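Local atomic coordinates of transmembrane oligosaccharyl transferase (Archaeoglobus fulgidus, PDB entry 3WAJ), a protein that is an archaeal oligosaccharyl transferase of the AglB/STT3 family, a membrane protein that joins a zinc-bearing helical membrane region to a large globular part. Residues P582-S585 with S586-A590; G617-Y620 with A621-V624. All coordinates share one frame; numbering follows the deposited sequence.

Contact 1: residues P582-S585 with S586-A590; sequences PGAS and SFFTA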
loop_
_atom_site.group_PDB
_atom_site.type_symbol
_atom_site.label_atom_id
_atom_site.label_comp_id
_atom_site.label_asym_id
_atom_site.label_seq_id
_atom_site.Cartn_x
_atom_site.Cartn_y
_atom_site.Cartn_z
ATOM N N PRO A 582 14.665 11.599 -12.516
ATOM C CA PRO A 582 15.094 11.591 -11.112
ATOM C C PRO A 582 13.951 11.172 -10.208
ATOM O O PRO A 582 12.801 11.622 -10.372
ATOM C CB PRO A 582 15.507 13.045 -10.838
ATOM C CG PRO A 582 15.003 13.862 -12.037
ATOM C CD PRO A 582 14.884 12.897 -13.186
ATOM N N GLY A 583 14.278 10.292 -9.269
ATOM C CA GLY A 583 13.300 9.683 -8.386
ATOM C C GLY A 583 14.039 8.726 -7.471
ATOM O O GLY A 583 15.264 8.646 -7.503
ATOM N N ALA A 584 13.296 7.996 -6.652
ATOM C CA ALA A 584 13.903 7.120 -5.661
ATOM C C ALA A 584 14.786 6.010 -6.251
ATOM O O ALA A 584 15.864 5.737 -5.735
ATOM C CB ALA A 584 12.844 6.539 -4.733
ATOM N N SER A 585 14.350 5.369 -7.327
ATOM C CA SER A 585 15.105 4.240 -7.857
ATOM C C SER A 585 16.407 4.707 -8.501
ATOM O O SER A 585 17.420 4.015 -8.456
ATOM C CB SER A 585 14.272 3.397 -8.836
ATOM O OG SER A 585 14.060 4.074 -10.058
ATOM N N SER A 586 16.393 5.895 -9.083
ATOM C CA SER A 586 17.570 6.385 -9.802
ATOM C C SER A 586 18.560 6.982 -8.811
ATOM O O SER A 586 19.755 7.096 -9.094
ATOM C CB SER A 586 17.169 7.413 -10.861
ATOM O OG SER A 586 16.197 8.296 -10.344
ATOM N N PHE A 587 18.065 7.362 -7.638
ATOM C CA PHE A 587 18.974 7.809 -6.597
ATOM C C PHE A 587 19.689 6.586 -5.981
ATOM O O PHE A 587 20.916 6.498 -6.012
ATOM C CB PHE A 587 18.248 8.667 -5.557
ATOM C CG PHE A 587 19.138 9.135 -4.439
ATOM C CD1 PHE A 587 19.950 10.244 -4.601
ATOM C CD2 PHE A 587 19.183 8.447 -3.225
ATOM C CE1 PHE A 587 20.801 10.673 -3.573
ATOM C CE2 PHE A 587 20.025 8.871 -2.188
ATOM C CZ PHE A 587 20.833 9.980 -2.364
ATOM N N PHE A 588 18.928 5.623 -5.470
ATOM C CA PHE A 588 19.521 4.504 -4.709
ATOM C C PHE A 588 20.299 3.466 -5.506
ATOM O O PHE A 588 21.137 2.756 -4.938
ATOM C CB PHE A 588 18.484 3.810 -3.809
ATOM C CG PHE A 588 17.930 4.709 -2.736
ATOM C CD1 PHE A 588 18.685 5.017 -1.608
ATOM C CD2 PHE A 588 16.661 5.270 -2.864
ATOM C CE1 PHE A 588 18.181 5.872 -0.608
ATOM C CE2 PHE A 588 16.142 6.131 -1.880
ATOM C CZ PHE A 588 16.901 6.434 -0.752
ATOM N N THR A 589 20.037 3.365 -6.807
ATOM C CA THR A 589 20.811 2.424 -7.619
ATOM C C THR A 589 21.873 3.137 -8.434
ATOM O O THR A 589 22.476 2.545 -9.337
ATOM C CB THR A 589 19.947 1.647 -8.602
ATOM O OG1 THR A 589 19.472 2.557 -9.590
ATOM C CG2 THR A 589 18.767 0.950 -7.892
ATOM N N ALA A 590 22.060 4.421 -8.147
ATOM C CA ALA A 590 23.036 5.222 -8.872
ATOM C C ALA A 590 24.428 4.687 -8.553
ATOM O O ALA A 590 24.781 4.465 -7.378
ATOM C CB ALA A 590 22.923 6.683 -8.498
#
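Ser585 O takes two bonds from Thr589, one from OG1 at 2.8 Å and one from the backbone N at 3.2 Å, which approach from opposite faces of the carbonyl plane. This double grip closes the short helix 584-588 of the AglB core region, since Thr589 is the first residue to leave helical geometry. A chi1 of 68° sets OG1 between its own backbone N and carbonyl carbon, from where the hydroxyl can reach back one turn to the carbonyl of Ser585. Within the turn, Phe588 N bonds to Ala584 O at 3.1 Å with an almost straight N-H...O angle of 176°. At the start of the helix Gly583 occupies the N-cap position, and its O receives Phe587 N at 3.1 Å along a more bent path, together with a weak bond from Ser586 N. Ser586 OG also lies 3.0 Å from Gly583 O, but Val581 O, just upstream, is an acceptor for the same single proton, and the choice between the two is not settled. Ser585 OG bonds to Ile574 O, tying the helix to the preceding loop. Farther out, the packing is aromatic. With CG of Phe588 anti to the carbonyl carbon (chi1 -64°), the ring lies obliquely beside the carbonyl of Ala584, and CE2 passes 4.4 Å from Ala584 CB. Phe587 is swung the other way, toward Val599, Met678 and Leu682, which fits it between helices 593-602 and 678-684. Even so, the two phenylalanines meet: CD2 of Phe587 stands 3.7 Å above the plane of the Phe588 ring, over its centre, while CE1 of Phe588 lies at the edge of the Phe587 ring.

Contact 2: residues G617-Y620 with A621-V624; sequences GKYY and AMAV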
loop_
_atom_site.group_PDB
_atom_site.type_symbol
_atom_site.label_atom_id
_atom_site.label_comp_id
_atom_site.label_asym_id
_atom_site.label_seq_id
_atom_site.Cartn_x
_atom_site.Cartn_y
_atom_site.Cartn_z
ATOM N N GLY A 617 16.244 -7.066 1.033
ATOM C CA GLY A 617 15.152 -7.705 0.304
ATOM C C GLY A 617 14.500 -6.866 -0.781
ATOM O O GLY A 617 14.140 -7.376 -1.843
ATOM N N LYS A 618 14.348 -5.572 -0.523
ATOM C CA LYS A 618 13.701 -4.707 -1.484
ATOM C C LYS A 618 14.683 -4.124 -2.494
ATOM O O LYS A 618 14.262 -3.377 -3.381
ATOM C CB LYS A 618 12.946 -3.565 -0.775
ATOM C CG LYS A 618 11.876 -4.001 0.222
ATOM C CD LYS A 618 11.118 -2.774 0.738
ATOM C CE LYS A 618 9.917 -3.187 1.593
ATOM N NZ LYS A 618 9.477 -2.061 2.501
ATOM N N TYR A 619 15.976 -4.432 -2.364
ATOM C CA TYR A 619 16.929 -3.809 -3.283
ATOM C C TYR A 619 16.627 -4.184 -4.739
ATOM O O TYR A 619 16.665 -3.333 -5.627
ATOM C CB TYR A 619 18.416 -4.067 -2.945
ATOM C CG TYR A 619 19.286 -3.357 -3.968
ATOM C CD1 TYR A 619 19.692 -4.005 -5.135
ATOM C CD2 TYR A 619 19.618 -2.013 -3.813
ATOM C CE1 TYR A 619 20.435 -3.345 -6.102
ATOM C CE2 TYR A 619 20.367 -1.337 -4.776
ATOM C CZ TYR A 619 20.772 -2.015 -5.917
ATOM O OH TYR A 619 21.510 -1.384 -6.887
ATOM N N TYR A 620 16.322 -5.455 -4.971
ATOM C CA TYR A 620 16.013 -5.945 -6.311
ATOM C C TYR A 620 14.879 -5.138 -6.947
ATOM O O TYR A 620 14.956 -4.737 -8.104
ATOM C CB TYR A 620 15.635 -7.422 -6.227
ATOM C CG TYR A 620 15.275 -8.085 -7.542
ATOM C CD1 TYR A 620 13.969 -8.474 -7.813
ATOM C CD2 TYR A 620 16.252 -8.372 -8.492
ATOM C CE1 TYR A 620 13.646 -9.112 -9.000
ATOM C CE2 TYR A 620 15.932 -9.004 -9.679
ATOM C CZ TYR A 620 14.631 -9.372 -9.922
ATOM O OH TYR A 620 14.313 -10.001 -11.097
ATOM N N ALA A 621 13.827 -4.905 -6.169
ATOM C CA ALA A 621 12.705 -4.095 -6.611
ATOM C C ALA A 621 13.143 -2.698 -7.066
ATOM O O ALA A 621 12.610 -2.161 -8.051
ATOM C CB ALA A 621 11.676 -3.997 -5.506
ATOM N N MET A 622 14.087 -2.087 -6.347
ATOM C CA MET A 622 14.569 -0.761 -6.751
ATOM C C MET A 622 15.316 -0.857 -8.082
ATOM O O MET A 622 15.171 -0.001 -8.966
ATOM C CB MET A 622 15.440 -0.116 -5.659
ATOM C CG MET A 622 14.711 0.098 -4.328
ATOM S SD MET A 622 15.525 1.243 -3.202
ATOM C CE MET A 622 16.995 0.305 -2.759
ATOM N N ALA A 623 16.106 -1.921 -8.215
ATOM C CA ALA A 623 16.840 -2.180 -9.451
ATOM C C ALA A 623 15.895 -2.371 -10.626
ATOM O O ALA A 623 16.107 -1.779 -11.690
ATOM C CB ALA A 623 17.758 -3.385 -9.306
ATOM N N VAL A 624 14.857 -3.192 -10.442
ATOM C CA VAL A 624 13.875 -3.415 -11.510
ATOM C C VAL A 624 13.261 -2.102 -11.993
ATOM O O VAL A 624 13.319 -1.809 -13.183
ATOM C CB VAL A 624 12.786 -4.432 -11.129
ATOM C CG1 VAL A 624 11.759 -4.587 -12.277
ATOM C CG2 VAL A 624 13.420 -5.777 -10.811
HETATM O O HOH W 1 12.671 -6.990 -4.059
#
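Met622 N, Ala623 N and Val624 N bond back four residues to Lys618 O, Tyr619 O and Tyr620 O at 3.2, 3.0 and 2.8 Å respectively, forming the regular first turn of helix 619-627. A water extends this pattern at the helix start: it donates to Gly617 O at 2.7 Å and accepts from Ala621 N at 3.2 Å, bridging a pair with the same four-residue spacing. On one flank, CG2 of Val624 sits over a face of the Tyr620 ring in a CH-pi contact, 3.9 Å from the ring centroid and 16° off the normal. On another flank, Tyr619 and Met622 cross at about a right angle. The bend at the Met622 chi3 (-68°) brings the methyl CE within 3.7 Å of Tyr619 CD2, while Ala623 CB lies beside the same ring. Lys618 turns its amine away from the helix to Asp552, Glu613 and Tyr553, so that it is held by two salt bridges and a hydrogen bond. Asp552 and Tyr553 belong to the WWDYG motif of the family, and Lys618 with Met622 probably belongs to its DK motif. The turn follows strand 605-611 and helix 612-615; helix 630-633 packs on Tyr620, Ala623 and Val624, and Glu679 of helix 678-684 on Tyr619 and Met622.

Contacts 1 and 2 are single helical turns in two neighbouring helices, with centres about 11 Å apart, and they touch directly. Ser585 CB packs 3.5 Å from Met622 O, and Thr589 CG2 3.7 Å from Tyr619 OH. Contact 1 is buried, and its hydroxyls turn inward to backbone carbonyls. Contact 2 is only partly buried: Tyr619 and Met622 face the interior, whereas Lys618, Tyr620 and Val624 are partly exposed, and water and charged side chains enter its chemistry. Two common neighbours join the turns. Trp550 touches Ala584 and Ser585 as well as Met622, and helix 678-684 packs against both through Glu679.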